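Local coordinates for protein flavoredoxin (Desulfovibrio vulgaris str. 'Miyazaki F', PDB 2D5M) that binds flavin mononucleotide and probably carries electrons as a flavoprotein of the flavin reductase-like family, at residues V19-R24 against T54-S59; T61-F66 against H105-Y110. All blocks are in the same frame, centred on the assembly; numbering follows the deposited sequence.

Contact 1: V19-R24 against T54-S59. With FMN (flavin mononucleotide), chain E.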
# COMPACT_ATOMS: atom_id res chain seq x y z
N VAL A 19 0.77 9.82 -9.89
CA VAL A 19 2.19 10.07 -10.09
C VAL A 19 2.34 11.16 -11.10
O VAL A 19 1.89 11.03 -12.26
CB VAL A 19 2.90 8.79 -10.55
CG1 VAL A 19 4.36 9.08 -10.79
CG2 VAL A 19 2.76 7.66 -9.52
N GLY A 20 2.94 12.28 -10.68
CA GLY A 20 3.04 13.50 -11.50
C GLY A 20 4.44 13.68 -12.02
O GLY A 20 5.43 13.50 -11.30
N THR A 21 4.57 14.09 -13.28
CA THR A 21 5.83 14.29 -13.96
C THR A 21 5.73 15.41 -15.01
O THR A 21 4.64 15.83 -15.38
CB THR A 21 6.26 13.01 -14.71
OG1 THR A 21 5.26 12.63 -15.65
CG2 THR A 21 6.62 11.85 -13.78
N TYR A 22 6.89 15.87 -15.45
CA TYR A 22 7.02 16.68 -16.66
C TYR A 22 7.71 15.88 -17.76
O TYR A 22 8.71 15.21 -17.50
CB TYR A 22 7.87 17.93 -16.39
CG TYR A 22 7.26 18.98 -15.53
CD1 TYR A 22 6.09 19.60 -15.83
CD2 TYR A 22 7.91 19.35 -14.32
CE1 TYR A 22 5.52 20.58 -15.01
CE2 TYR A 22 7.35 20.32 -13.50
CZ TYR A 22 6.17 20.95 -13.85
OH TYR A 22 5.65 21.88 -13.01
N ASP A 23 7.19 15.95 -18.99
CA ASP A 23 7.90 15.36 -20.12
C ASP A 23 9.00 16.28 -20.59
O ASP A 23 9.30 17.32 -19.99
CB ASP A 23 6.95 14.91 -21.22
CG ASP A 23 6.48 16.02 -22.18
OD1 ASP A 23 6.78 17.21 -21.96
OD2 ASP A 23 5.79 15.63 -23.14
N ARG A 24 9.65 15.89 -21.67
CA ARG A 24 10.83 16.63 -22.16
C ARG A 24 10.50 18.05 -22.63
O ARG A 24 11.43 18.87 -22.63
CB ARG A 24 11.51 15.84 -23.26
CG ARG A 24 10.65 15.73 -24.53
CD ARG A 24 11.24 14.57 -25.39
NE ARG A 24 10.44 14.33 -26.58
CZ ARG A 24 9.30 13.67 -26.54
NH1 ARG A 24 8.77 13.14 -25.44
NH2 ARG A 24 8.63 13.50 -27.69
N THR A 54 4.14 3.12 -20.11
CA THR A 54 3.53 4.37 -19.70
C THR A 54 4.40 5.56 -20.12
O THR A 54 5.63 5.49 -20.13
CB THR A 54 3.27 4.43 -18.20
OG1 THR A 54 4.48 4.42 -17.49
CG2 THR A 54 2.41 3.31 -17.72
N TYR A 55 3.74 6.65 -20.46
CA TYR A 55 4.50 7.88 -20.81
C TYR A 55 5.27 8.37 -19.57
O TYR A 55 6.39 8.88 -19.65
CB TYR A 55 3.53 8.91 -21.37
CG TYR A 55 4.17 10.09 -22.05
CD1 TYR A 55 4.97 9.87 -23.18
CD2 TYR A 55 4.02 11.39 -21.63
CE1 TYR A 55 5.58 10.89 -23.87
CE2 TYR A 55 4.61 12.45 -22.31
CZ TYR A 55 5.40 12.21 -23.42
OH TYR A 55 6.02 13.20 -24.14
N THR A 56 4.65 8.22 -18.40
CA THR A 56 5.27 8.60 -17.14
C THR A 56 6.60 7.93 -16.90
O THR A 56 7.53 8.56 -16.40
CB THR A 56 4.28 8.28 -16.00
OG1 THR A 56 3.11 9.08 -16.18
CG2 THR A 56 4.84 8.57 -14.65
N TYR A 57 6.80 6.71 -17.23
CA TYR A 57 8.01 5.95 -17.12
C TYR A 57 9.13 6.73 -17.80
O TYR A 57 10.21 6.92 -17.25
CB TYR A 57 7.84 4.53 -17.70
CG TYR A 57 9.08 3.66 -17.63
CD1 TYR A 57 9.16 2.63 -16.74
CD2 TYR A 57 10.16 3.78 -18.48
CE1 TYR A 57 10.27 1.79 -16.66
CE2 TYR A 57 11.26 3.01 -18.42
CZ TYR A 57 11.31 2.00 -17.50
OH TYR A 57 12.44 1.18 -17.45
N ARG A 58 8.87 7.10 -19.05
CA ARG A 58 9.87 7.83 -19.83
C ARG A 58 10.21 9.11 -19.09
O ARG A 58 11.39 9.45 -18.91
CB ARG A 58 9.35 8.12 -21.22
CG ARG A 58 10.33 8.99 -22.03
CD ARG A 58 9.81 9.21 -23.44
NE ARG A 58 10.72 10.09 -24.16
CZ ARG A 58 10.62 10.32 -25.48
NH1 ARG A 58 9.63 9.73 -26.13
NH2 ARG A 58 11.49 11.13 -26.08
N SER A 59 9.22 9.85 -18.65
CA SER A 59 9.50 11.15 -18.00
C SER A 59 10.32 10.97 -16.72
O SER A 59 11.22 11.78 -16.45
CB SER A 59 8.18 11.88 -17.70
OG SER A 59 7.57 12.20 -18.93
N1 FMN E . -0.02 1.40 -14.25
C2 FMN E . 1.24 1.10 -13.78
O2 FMN E . 2.20 1.01 -14.55
N3 FMN E . 1.41 0.87 -12.41
C4 FMN E . 0.40 0.88 -11.48
O4 FMN E . 0.65 0.65 -10.27
C4A FMN E . -0.91 1.13 -11.97
N5 FMN E . -1.96 1.09 -11.11
C5A FMN E . -3.17 1.50 -11.62
C6 FMN E . -4.28 1.50 -10.74
C7 FMN E . -5.54 1.94 -11.12
C7M FMN E . -6.73 1.89 -10.19
C8 FMN E . -5.68 2.44 -12.47
C8M FMN E . -7.03 3.02 -12.89
C9 FMN E . -4.62 2.38 -13.36
C9A FMN E . -3.37 1.93 -12.96
N10 FMN E . -2.27 1.82 -13.83
C10 FMN E . -1.03 1.48 -13.35
C1' FMN E . -2.43 2.15 -15.28
C2' FMN E . -1.88 3.53 -15.63
O2' FMN E . -2.35 4.55 -14.73
C3' FMN E . -2.35 3.88 -17.05
O3' FMN E . -1.65 2.99 -17.95
C4' FMN E . -2.12 5.33 -17.44
O4' FMN E . -2.93 5.56 -18.63
C5' FMN E . -0.70 5.67 -17.74
O5' FMN E . -0.64 7.08 -18.13
P FMN E . 0.65 7.69 -18.88
O1P FMN E . 0.87 6.90 -20.18
O2P FMN E . 1.87 7.59 -17.99
O3P FMN E . 0.18 9.11 -19.12
O HOH W 1 2.97 11.46 -14.84
O HOH W 2 4.99 12.60 -18.41
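The guanidinium groups of R24 and R58 stack nearly parallel, planes 7° apart and centres 3.8 Å from each other, with R24 NH1 over the centre of the R58 group and R58 NH2 displaced toward the rim of R24. Two like charges thus lie face to face; the salt bridge from R58 NE to E62 probably eases their repulsion. At the edge of the Y55 ring, Y55 OH donates to D23 OD2 over 2.6 Å, reaching the anti side of a carboxylate that also pairs with R27. R24 NH1 adds only a weak bond to the same hydroxyl. Deeper in, T56 divides its branches: CG2 packs on T21 CG2 at 3.8 Å and on V19 CG1, while OG1, anti to the carbonyl carbon (chi1 -64°), donates to O2P of the flavin mononucleotide over 2.7 Å. One water joins T56 OG1 to V19 O and T21 OG1, and a second links T21 OG1 with S59 OG. Y55 N and T56 N bind phosphate oxygens O1P and O2P, so the start of helix 55-63 cradles the phosphate, with T54 as N-cap. The axis of residues 55-59 crosses that of residues 19-22 at 58°; strand 14-22 pairs with strands 28-41 and 65-70 in the antiparallel sheet.

Contact 2: T61-F66 against H105-Y110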
# COMPACT_ATOMS: atom_id res chain seq x y z
N THR A 61 12.47 8.56 -16.06
CA THR A 61 13.83 8.21 -16.46
C THR A 61 14.58 9.45 -16.92
O THR A 61 15.79 9.56 -16.71
CB THR A 61 13.94 7.12 -17.52
OG1 THR A 61 13.42 7.53 -18.76
CG2 THR A 61 13.22 5.84 -17.12
N GLU A 62 13.92 10.43 -17.49
CA GLU A 62 14.57 11.63 -18.00
C GLU A 62 14.80 12.67 -16.92
O GLU A 62 15.84 13.32 -16.95
CB GLU A 62 13.64 12.23 -19.09
CG GLU A 62 13.62 11.40 -20.36
CD GLU A 62 12.62 11.85 -21.41
OE1 GLU A 62 11.71 12.67 -21.07
OE2 GLU A 62 12.71 11.31 -22.58
N ARG A 63 13.84 12.90 -16.03
CA ARG A 63 13.97 13.98 -15.07
C ARG A 63 14.39 13.57 -13.69
O ARG A 63 14.81 14.40 -12.87
CB ARG A 63 12.66 14.76 -14.96
CG ARG A 63 12.58 15.66 -16.24
CD ARG A 63 11.44 16.62 -16.06
NE ARG A 63 11.21 17.30 -17.31
CZ ARG A 63 11.68 18.47 -17.65
NH1 ARG A 63 12.48 19.17 -16.85
NH2 ARG A 63 11.38 18.93 -18.84
N GLY A 64 14.26 12.26 -13.37
CA GLY A 64 14.70 11.81 -12.03
C GLY A 64 13.88 12.36 -10.90
O GLY A 64 14.40 12.50 -9.79
N ALA A 65 12.62 12.66 -11.13
CA ALA A 65 11.77 13.30 -10.16
C ALA A 65 10.31 13.00 -10.49
O ALA A 65 9.96 12.90 -11.66
CB ALA A 65 11.96 14.82 -10.21
N PHE A 66 9.48 12.90 -9.45
CA PHE A 66 8.07 12.72 -9.64
C PHE A 66 7.38 13.15 -8.33
O PHE A 66 8.02 13.27 -7.29
CB PHE A 66 7.69 11.29 -9.99
CG PHE A 66 8.10 10.19 -9.01
CD1 PHE A 66 7.16 9.71 -8.09
CD2 PHE A 66 9.34 9.62 -9.03
CE1 PHE A 66 7.49 8.66 -7.25
CE2 PHE A 66 9.69 8.60 -8.14
CZ PHE A 66 8.76 8.11 -7.24
N HIS A 105 10.65 21.40 -4.41
CA HIS A 105 11.89 20.72 -4.13
C HIS A 105 12.36 19.83 -5.27
O HIS A 105 13.53 19.45 -5.31
CB HIS A 105 11.76 19.88 -2.85
CG HIS A 105 11.34 20.68 -1.67
ND1 HIS A 105 12.21 21.35 -0.86
CD2 HIS A 105 10.07 20.94 -1.21
CE1 HIS A 105 11.47 21.97 0.05
NE2 HIS A 105 10.19 21.75 -0.12
N VAL A 106 11.45 19.42 -6.16
CA VAL A 106 11.77 18.44 -7.23
C VAL A 106 11.14 18.94 -8.53
O VAL A 106 10.16 19.69 -8.51
CB VAL A 106 11.34 17.00 -6.92
CG1 VAL A 106 11.79 16.57 -5.51
CG2 VAL A 106 9.84 16.83 -7.05
N ASP A 107 11.73 18.43 -9.60
CA ASP A 107 11.36 18.81 -10.98
C ASP A 107 10.17 18.02 -11.50
O ASP A 107 10.30 17.16 -12.41
CB ASP A 107 12.56 18.61 -11.87
CG ASP A 107 12.35 19.17 -13.26
OD1 ASP A 107 11.44 20.03 -13.44
OD2 ASP A 107 13.13 18.76 -14.16
N ALA A 108 8.98 18.26 -10.93
CA ALA A 108 7.73 17.56 -11.25
C ALA A 108 6.57 18.37 -10.73
O ALA A 108 6.70 19.03 -9.69
CB ALA A 108 7.70 16.17 -10.66
N PRO A 109 5.42 18.29 -11.38
CA PRO A 109 4.21 18.94 -10.89
C PRO A 109 3.41 18.03 -9.95
O PRO A 109 3.49 16.80 -10.12
CB PRO A 109 3.39 19.17 -12.15
CG PRO A 109 3.71 17.92 -12.97
CD PRO A 109 5.15 17.58 -12.63
N TYR A 110 2.63 18.63 -9.07
CA TYR A 110 1.61 17.89 -8.31
C TYR A 110 0.25 18.49 -8.62
O TYR A 110 0.12 19.53 -9.27
CB TYR A 110 1.90 17.83 -6.84
CG TYR A 110 1.94 19.13 -6.09
CD1 TYR A 110 0.81 19.68 -5.54
CD2 TYR A 110 3.12 19.84 -5.92
CE1 TYR A 110 0.84 20.88 -4.83
CE2 TYR A 110 3.15 21.01 -5.20
CZ TYR A 110 2.01 21.53 -4.68
OH TYR A 110 2.05 22.71 -3.94
O HOH W 3 15.21 17.12 -13.62
O HOH W 4 9.09 14.95 -13.66
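A65 and F66 run beside D107 and A108 with CA atoms 5.6 Å (A65 to D107) and 5.1 Å (F66 to A108) apart, the first pair joined through water and D107 forming the centre of an inverse gamma turn. The side chain of R63 reaches D107, at the centre of the turn. Its chain is extended from CG to NE, and NH1 donates to D107 OD2 over 2.8 Å at 159°, a salt bridge close to the guanidinium plane and on the syn side of the carboxylate. OD2 lies at the guanidinium edge, although the carboxylate is turned 84° from that plane. R63 CD also lies 3.3 Å from D107 OD2. CG of D107 is anti to its backbone N (chi1 -171°), which carries the carboxylate carbon out toward R63. The same OD2 accepts from a water that donates in addition to R63 O, giving this oxygen two donors and tying the helix end to the turn a second time. Another water spans A65 O and D107 O. The apolar part is small: A65 CB rests 4.0 Å from V106 CB, and A108 CB sits 3.6 Å from F66 CA, against the backbone of the strand.

Positive phi at G64 lets the chain leave helix 55-63 and enter strand 65-70. R63 NH2 also binds D23 O beside strand 14-22, F66 pairs by backbone with L120 of strand 116-126, and strand 109-111 joins 100-102 in a small antiparallel sheet while P109 O takes a hydrogen bond from T67.

How the contacts relate
Contacts 1 and 2 lie in series along the chain, their centres about 8 Å apart, and share helix 55-63: its start faces the flavin phosphate in contact 1, its end turns into strand 65-70 in contact 2. R63 connects them directly, with a probable hydrogen bond of 2.9 Å from NH2 to D23 O. G20 O meets F66 CB at 3.4 Å where the neighbouring strands 14-22 and 65-70 lie side by side, and T21 C comes within 3.3 Å of P109 CD, on strand 109-111. Contact 1 supplies part of the flavin pocket through T54, Y55 and T56, whereas in contact 2 the F66 side chain stays about 11 Å from a bound flavin mononucleotide.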